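Local coordinates for CADD-like protein of unknown function (Nostoc punctiforme, PDB 3B5O), which is of unknown function but resembles CADD, and by its all-helical, haem-oxygenase-like fold is probably related to helical oxidoreductases, at residues 49-54 with 121-126; 56-61 with 129-134. All coordinates share one frame; numbering follows the deposited sequence.

Interaction 1 of 2, residues 49-54 with 121-126; sequences SIFPKE and SKLLRT
Two near-parallel helices of the all-helical bundle, a fold placed with the haem-oxygenase-like proteins, meet here through Ile50, Phe51 and Glu54 of helix 38-68 and Leu123 and Leu124 of helix 118-131. Their local axes run in the same sense, 23° apart, and come no closer than 11.2 Å, so the gap is bridged by side chains alone. Leu124 makes the largest share of the contact. Its CG lies anti to its own carbonyl carbon (chi1 -64°), and the two methyls of the fork share the opposing helix between them: CD2 rests on the aliphatic part of Glu54, 3.8 Å from Glu54 CB and equally near its CG, while CD1 meets the branch methyl of Ile50, with 4.1 Å between Leu124 CD1 and Ile50 CG2. The Glu54 chain is bent at chi2, and it offers methylenes rather than its carboxylate to the leucine. Beyond this contact, Ile50 packs on Thr114 of a loop. Phe51 starts off beside the contact, but its ring reaches in, and Trp221 and Met218 of helix 204-230 pack against it too; Leu123 likewise touches Trp221, so a third helix joins both sides. Pro52 follows directly, and helix 38-68 is kinked there, because the nitrogen of Pro52 makes no bond to the preceding turn. The aromatic part of the contact is a CH-pi interaction: Leu123 CD2 sits over one face of the Phe51 ring, displaced toward its CD1-CE1 side, with Leu123 CD2 3.6 Å from Phe51 CD1.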
loop_
_atom_site.group_PDB
_atom_site.type_symbol
_atom_site.label_atom_id
_atom_site.label_comp_id
_atom_site.label_asym_id
_atom_site.label_seq_id
_atom_site.Cartn_x
_atom_site.Cartn_y
_atom_site.Cartn_z
ATOM N N SER A 49 4.046 4.723 -7.239
ATOM C CA SER A 49 4.609 5.672 -6.301
ATOM C C SER A 49 3.590 6.641 -5.699
ATOM O O SER A 49 3.805 7.174 -4.613
ATOM C CB SER A 49 5.753 6.437 -6.952
ATOM O OG SER A 49 5.308 7.407 -7.870
ATOM N N ILE A 50 2.505 6.880 -6.410
ATOM C CA ILE A 50 1.476 7.786 -5.937
ATOM C C ILE A 50 0.831 7.226 -4.677
ATOM O O ILE A 50 0.412 7.973 -3.796
ATOM C CB ILE A 50 0.429 8.028 -7.039
ATOM C CG1 ILE A 50 1.064 8.763 -8.215
ATOM C CG2 ILE A 50 -0.807 8.808 -6.520
ATOM C CD1 ILE A 50 0.228 8.833 -9.474
ATOM N N PHE A 51 0.715 5.910 -4.595
ATOM C CA PHE A 51 -0.020 5.312 -3.508
ATOM C C PHE A 51 0.626 5.529 -2.128
ATOM O O PHE A 51 -0.050 6.010 -1.211
ATOM C CB PHE A 51 -0.296 3.848 -3.863
ATOM C CG PHE A 51 -1.334 3.179 -3.000
ATOM C CD1 PHE A 51 -2.534 3.791 -2.712
ATOM C CD2 PHE A 51 -1.118 1.895 -2.558
ATOM C CE1 PHE A 51 -3.506 3.132 -1.941
ATOM C CE2 PHE A 51 -2.076 1.248 -1.789
ATOM C CZ PHE A 51 -3.257 1.871 -1.495
ATOM N N PRO A 52 1.924 5.242 -1.953
ATOM C CA PRO A 52 2.514 5.579 -0.662
ATOM C C PRO A 52 2.388 7.048 -0.299
ATOM O O PRO A 52 2.226 7.370 0.889
ATOM C CB PRO A 52 3.986 5.182 -0.791
ATOM C CG PRO A 52 4.163 4.608 -2.114
ATOM C CD PRO A 52 2.854 4.486 -2.806
ATOM N N LYS A 53 2.463 7.949 -1.263
ATOM C CA LYS A 53 2.260 9.363 -0.937
ATOM C C LYS A 53 0.871 9.546 -0.341
ATOM O O LYS A 53 0.665 10.036 0.789
ATOM C CB LYS A 53 2.390 10.215 -2.184
ATOM C CG LYS A 53 1.921 11.674 -1.962
ATOM C CD LYS A 53 1.890 12.523 -3.235
ATOM C CE LYS A 53 3.110 12.378 -4.129
ATOM N NZ LYS A 53 3.638 13.709 -4.549
ATOM N N GLU A 54 -0.115 9.121 -1.098
ATOM C CA GLU A 54 -1.473 9.374 -0.690
ATOM C C GLU A 54 -1.888 8.651 0.577
ATOM O O GLU A 54 -2.760 9.135 1.309
ATOM C CB GLU A 54 -2.417 9.041 -1.842
ATOM C CG GLU A 54 -2.198 9.934 -3.052
ATOM C CD GLU A 54 -2.475 11.377 -2.750
ATOM O OE1 GLU A 54 -3.578 11.706 -2.253
ATOM O OE2 GLU A 54 -1.566 12.184 -2.944
ATOM N N SER A 121 -6.494 7.069 -10.348
ATOM C CA SER A 121 -7.496 8.013 -9.877
ATOM C C SER A 121 -8.724 7.263 -9.330
ATOM O O SER A 121 -9.301 7.646 -8.307
ATOM C CB SER A 121 -7.880 8.987 -10.990
ATOM O OG SER A 121 -8.908 9.848 -10.544
ATOM N N LYS A 122 -9.133 6.202 -10.019
ATOM C CA LYS A 122 -10.243 5.387 -9.558
ATOM C C LYS A 122 -9.936 4.748 -8.209
ATOM O O LYS A 122 -10.788 4.736 -7.317
ATOM C CB LYS A 122 -10.558 4.336 -10.640
ATOM C CG LYS A 122 -11.612 3.308 -10.307
ATOM C CD LYS A 122 -11.864 2.394 -11.584
ATOM C CE LYS A 122 -12.690 1.177 -11.374
ATOM N NZ LYS A 122 -11.996 0.195 -10.555
ATOM N N LEU A 123 -8.711 4.257 -8.045
ATOM C CA LEU A 123 -8.290 3.723 -6.743
ATOM C C LEU A 123 -8.438 4.787 -5.657
ATOM O O LEU A 123 -9.021 4.542 -4.613
ATOM C CB LEU A 123 -6.826 3.298 -6.795
ATOM C CG LEU A 123 -6.198 2.934 -5.434
ATOM C CD1 LEU A 123 -6.764 1.628 -4.873
ATOM C CD2 LEU A 123 -4.661 2.916 -5.543
ATOM N N LEU A 124 -7.920 5.981 -5.917
ATOM C CA LEU A 124 -7.931 7.007 -4.881
ATOM C C LEU A 124 -9.349 7.432 -4.520
ATOM O O LEU A 124 -9.653 7.659 -3.350
ATOM C CB LEU A 124 -7.087 8.198 -5.309
ATOM C CG LEU A 124 -5.589 7.914 -5.480
ATOM C CD1 LEU A 124 -4.895 9.143 -6.067
ATOM C CD2 LEU A 124 -4.936 7.472 -4.171
ATOM N N ARG A 125 -10.241 7.505 -5.508
ATOM C CA ARG A 125 -11.634 7.815 -5.182
ATOM C C ARG A 125 -12.287 6.702 -4.383
ATOM O O ARG A 125 -13.063 6.941 -3.441
ATOM C CB ARG A 125 -12.412 8.099 -6.432
ATOM C CG ARG A 125 -11.910 9.341 -7.033
ATOM C CD ARG A 125 -13.011 10.223 -7.463
ATOM N NE ARG A 125 -12.473 11.315 -8.208
ATOM C CZ ARG A 125 -12.312 12.544 -7.756
ATOM N NH1 ARG A 125 -12.598 12.867 -6.488
ATOM N NH2 ARG A 125 -11.809 13.442 -8.588
ATOM N N THR A 126 -11.992 5.464 -4.770
ATOM C CA THR A 126 -12.549 4.331 -4.056
ATOM C C THR A 126 -12.056 4.319 -2.607
ATOM O O THR A 126 -12.846 4.104 -1.676
ATOM C CB THR A 126 -12.139 3.020 -4.744
ATOM O OG1 THR A 126 -12.639 2.996 -6.094
ATOM C CG2 THR A 126 -12.671 1.799 -3.977
#

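Interaction 2 of 2, residues 56-61 with 129-134; sequences VGFTEL and SLFDRQ
With chi1 at -69°, Phe58 turns its CG anti to its own carbonyl carbon and beside its backbone nitrogen, while Phe131, at chi1 -83°, swings its ring across to helix 38-68 and lays one face against the CB of Phe58. That methylene stands almost straight above the middle of the ring: Phe58 CB is 3.9 Å from the Phe131 centroid, a well-centred CH-pi contact. The two rings themselves meet obliquely, their planes inclined at 39° and their centroids 5.3 Å apart. Within that pair Phe58 CD1 comes to 4.1 Å from Phe131 CG. The backbone of Phe58 takes part as well: its carbonyl oxygen stands above the ring plane, outside the CD2-CE2 bond and on the face that Phe58 CB covers, with Phe58 O 3.3 Å from Phe131 CD2. Leu61, one turn further on, closes over the root of the same side chain, where Leu61 CD1 lies 4.2 Å from Phe131 CB. The contact is mainly apolar packing round Phe131, with one backbone carbonyl against its ring, placed where helix 118-131 is weakly bonded and gives way to a turn before Gln134, at the N-cap position of helix 135-163. That turn is also tied back to helix 38-68, because Lys65 NZ donates a hydrogen bond to the carbonyl oxygen of Arg133. Phe131 packs on Val138, Ala141 and Thr142 of helix 135-163, whereas Phe58 rests on Leu124, Val127 and Leu128 of helix 118-131; the aromatic pair thus lies among three helices, 38-68, 118-131 and 135-163.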
loop_
_atom_site.group_PDB
_atom_site.type_symbol
_atom_site.label_atom_id
_atom_site.label_comp_id
_atom_site.label_asym_id
_atom_site.label_seq_id
_atom_site.Cartn_x
_atom_site.Cartn_y
_atom_site.Cartn_z
ATOM N N VAL A 56 -0.425 8.477 3.328
ATOM C CA VAL A 56 -0.173 9.269 4.531
ATOM C C VAL A 56 -1.440 10.082 4.861
ATOM O O VAL A 56 -1.899 10.101 6.009
ATOM C CB VAL A 56 1.044 10.149 4.386
ATOM C CG1 VAL A 56 1.277 10.897 5.677
ATOM C CG2 VAL A 56 2.289 9.306 4.036
ATOM N N GLY A 57 -2.018 10.726 3.847
ATOM C CA GLY A 57 -3.252 11.464 4.045
ATOM C C GLY A 57 -4.413 10.580 4.460
ATOM O O GLY A 57 -5.231 10.990 5.290
ATOM N N PHE A 58 -4.515 9.373 3.892
ATOM C CA PHE A 58 -5.585 8.483 4.341
ATOM C C PHE A 58 -5.378 8.071 5.795
ATOM O O PHE A 58 -6.330 7.955 6.552
ATOM C CB PHE A 58 -5.709 7.264 3.431
ATOM C CG PHE A 58 -6.220 7.595 2.057
ATOM C CD1 PHE A 58 -7.468 8.160 1.887
ATOM C CD2 PHE A 58 -5.483 7.274 0.933
ATOM C CE1 PHE A 58 -7.931 8.465 0.616
ATOM C CE2 PHE A 58 -5.960 7.569 -0.327
ATOM C CZ PHE A 58 -7.162 8.154 -0.472
ATOM N N THR A 59 -4.129 7.836 6.183
ATOM C CA THR A 59 -3.833 7.479 7.582
ATOM C C THR A 59 -4.236 8.634 8.521
ATOM O O THR A 59 -4.749 8.398 9.622
ATOM C CB THR A 59 -2.352 7.102 7.754
ATOM O OG1 THR A 59 -2.050 6.010 6.874
ATOM C CG2 THR A 59 -2.068 6.667 9.181
ATOM N N GLU A 60 -4.045 9.876 8.081
ATOM C CA GLU A 60 -4.525 11.040 8.807
ATOM C C GLU A 60 -6.024 11.032 8.980
ATOM O O GLU A 60 -6.538 11.365 10.051
ATOM C CB GLU A 60 -4.042 12.323 8.147
ATOM C CG GLU A 60 -4.577 13.607 8.744
ATOM C CD GLU A 60 -4.231 13.863 10.174
ATOM O OE1 GLU A 60 -3.298 13.250 10.705
ATOM O OE2 GLU A 60 -4.898 14.757 10.748
ATOM N N LEU A 61 -6.760 10.670 7.942
ATOM C CA LEU A 61 -8.212 10.568 8.080
ATOM C C LEU A 61 -8.588 9.508 9.107
ATOM O O LEU A 61 -9.510 9.699 9.911
ATOM C CB LEU A 61 -8.872 10.277 6.749
ATOM C CG LEU A 61 -8.754 11.350 5.674
ATOM C CD1 LEU A 61 -9.475 10.905 4.394
ATOM C CD2 LEU A 61 -9.282 12.693 6.177
ATOM N N SER A 129 -13.724 6.745 -0.305
ATOM C CA SER A 129 -15.079 6.339 0.086
ATOM C C SER A 129 -15.073 5.371 1.266
ATOM O O SER A 129 -16.048 5.328 2.018
ATOM C CB SER A 129 -15.837 5.739 -1.101
ATOM O OG SER A 129 -15.478 4.396 -1.383
ATOM N N LEU A 130 -13.977 4.631 1.445
ATOM C CA LEU A 130 -13.816 3.729 2.569
ATOM C C LEU A 130 -13.406 4.461 3.844
ATOM O O LEU A 130 -13.832 4.101 4.946
ATOM C CB LEU A 130 -12.745 2.683 2.280
ATOM C CG LEU A 130 -12.811 1.932 0.970
ATOM C CD1 LEU A 130 -11.698 0.854 0.964
ATOM C CD2 LEU A 130 -14.166 1.317 0.751
ATOM N N PHE A 131 -12.572 5.494 3.684
ATOM C CA PHE A 131 -12.024 6.244 4.809
ATOM C C PHE A 131 -12.984 7.298 5.355
ATOM O O PHE A 131 -12.688 7.971 6.347
ATOM C CB PHE A 131 -10.663 6.847 4.437
ATOM C CG PHE A 131 -9.549 5.879 4.606
ATOM C CD1 PHE A 131 -9.356 4.872 3.688
ATOM C CD2 PHE A 131 -8.757 5.900 5.751
ATOM C CE1 PHE A 131 -8.383 3.919 3.874
ATOM C CE2 PHE A 131 -7.752 4.954 5.925
ATOM C CZ PHE A 131 -7.573 3.968 4.979
ATOM N N ASP A 132 -14.159 7.356 4.753
ATOM C CA ASP A 132 -15.229 8.231 5.154
ATOM C C ASP A 132 -16.308 7.527 5.972
ATOM O O ASP A 132 -17.282 8.170 6.384
ATOM C CB ASP A 132 -15.861 8.856 3.895
ATOM N N ARG A 133 -16.148 6.234 6.232
ATOM C CA ARG A 133 -17.152 5.446 6.953
ATOM C C ARG A 133 -16.941 5.549 8.486
ATOM O O ARG A 133 -16.166 6.386 8.937
ATOM C CB ARG A 133 -17.045 3.983 6.484
ATOM C CG ARG A 133 -17.397 3.790 5.014
ATOM C CD ARG A 133 -18.884 3.559 4.803
ATOM N NE ARG A 133 -19.388 2.406 5.550
ATOM C CZ ARG A 133 -19.660 1.200 5.044
ATOM N NH1 ARG A 133 -19.514 0.929 3.746
ATOM N NH2 ARG A 133 -20.105 0.251 5.862
ATOM N N GLN A 134 -17.626 4.723 9.273
ATOM C CA GLN A 134 -17.463 4.734 10.742
ATOM C C GLN A 134 -16.112 4.147 11.169
ATOM O O GLN A 134 -15.460 3.437 10.417
ATOM C CB GLN A 134 -18.634 4.022 11.469
ATOM C CG GLN A 134 -18.481 2.481 11.669
ATOM C CD GLN A 134 -19.603 1.803 12.507
ATOM O OE1 GLN A 134 -20.801 1.955 12.222
ATOM N NE2 GLN A 134 -19.200 1.017 13.517
#

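How the interactions relate
Interactions 1 and 2 are successive sections of one interface, between helix 38-68 and helix 118-131, with centres 12 Å apart. Both helices advance in the same direction, so 49-54 faces 121-126 and, further along each, 56-61 faces 129-134. The two sites touch: the Phe58 ring reaches back to interaction 1, where Phe58 CZ lies 3.8 Å from Leu124 O. The surroundings change along the seam. Helix 204-230 runs along both, through Trp221 at the first and against Leu130 at the second, where helix 135-163 joins it by packing on Phe131. Interaction 1 lies nearer the middle of the chain, about 9 Å centre to centre, against about 14 Å for interaction 2.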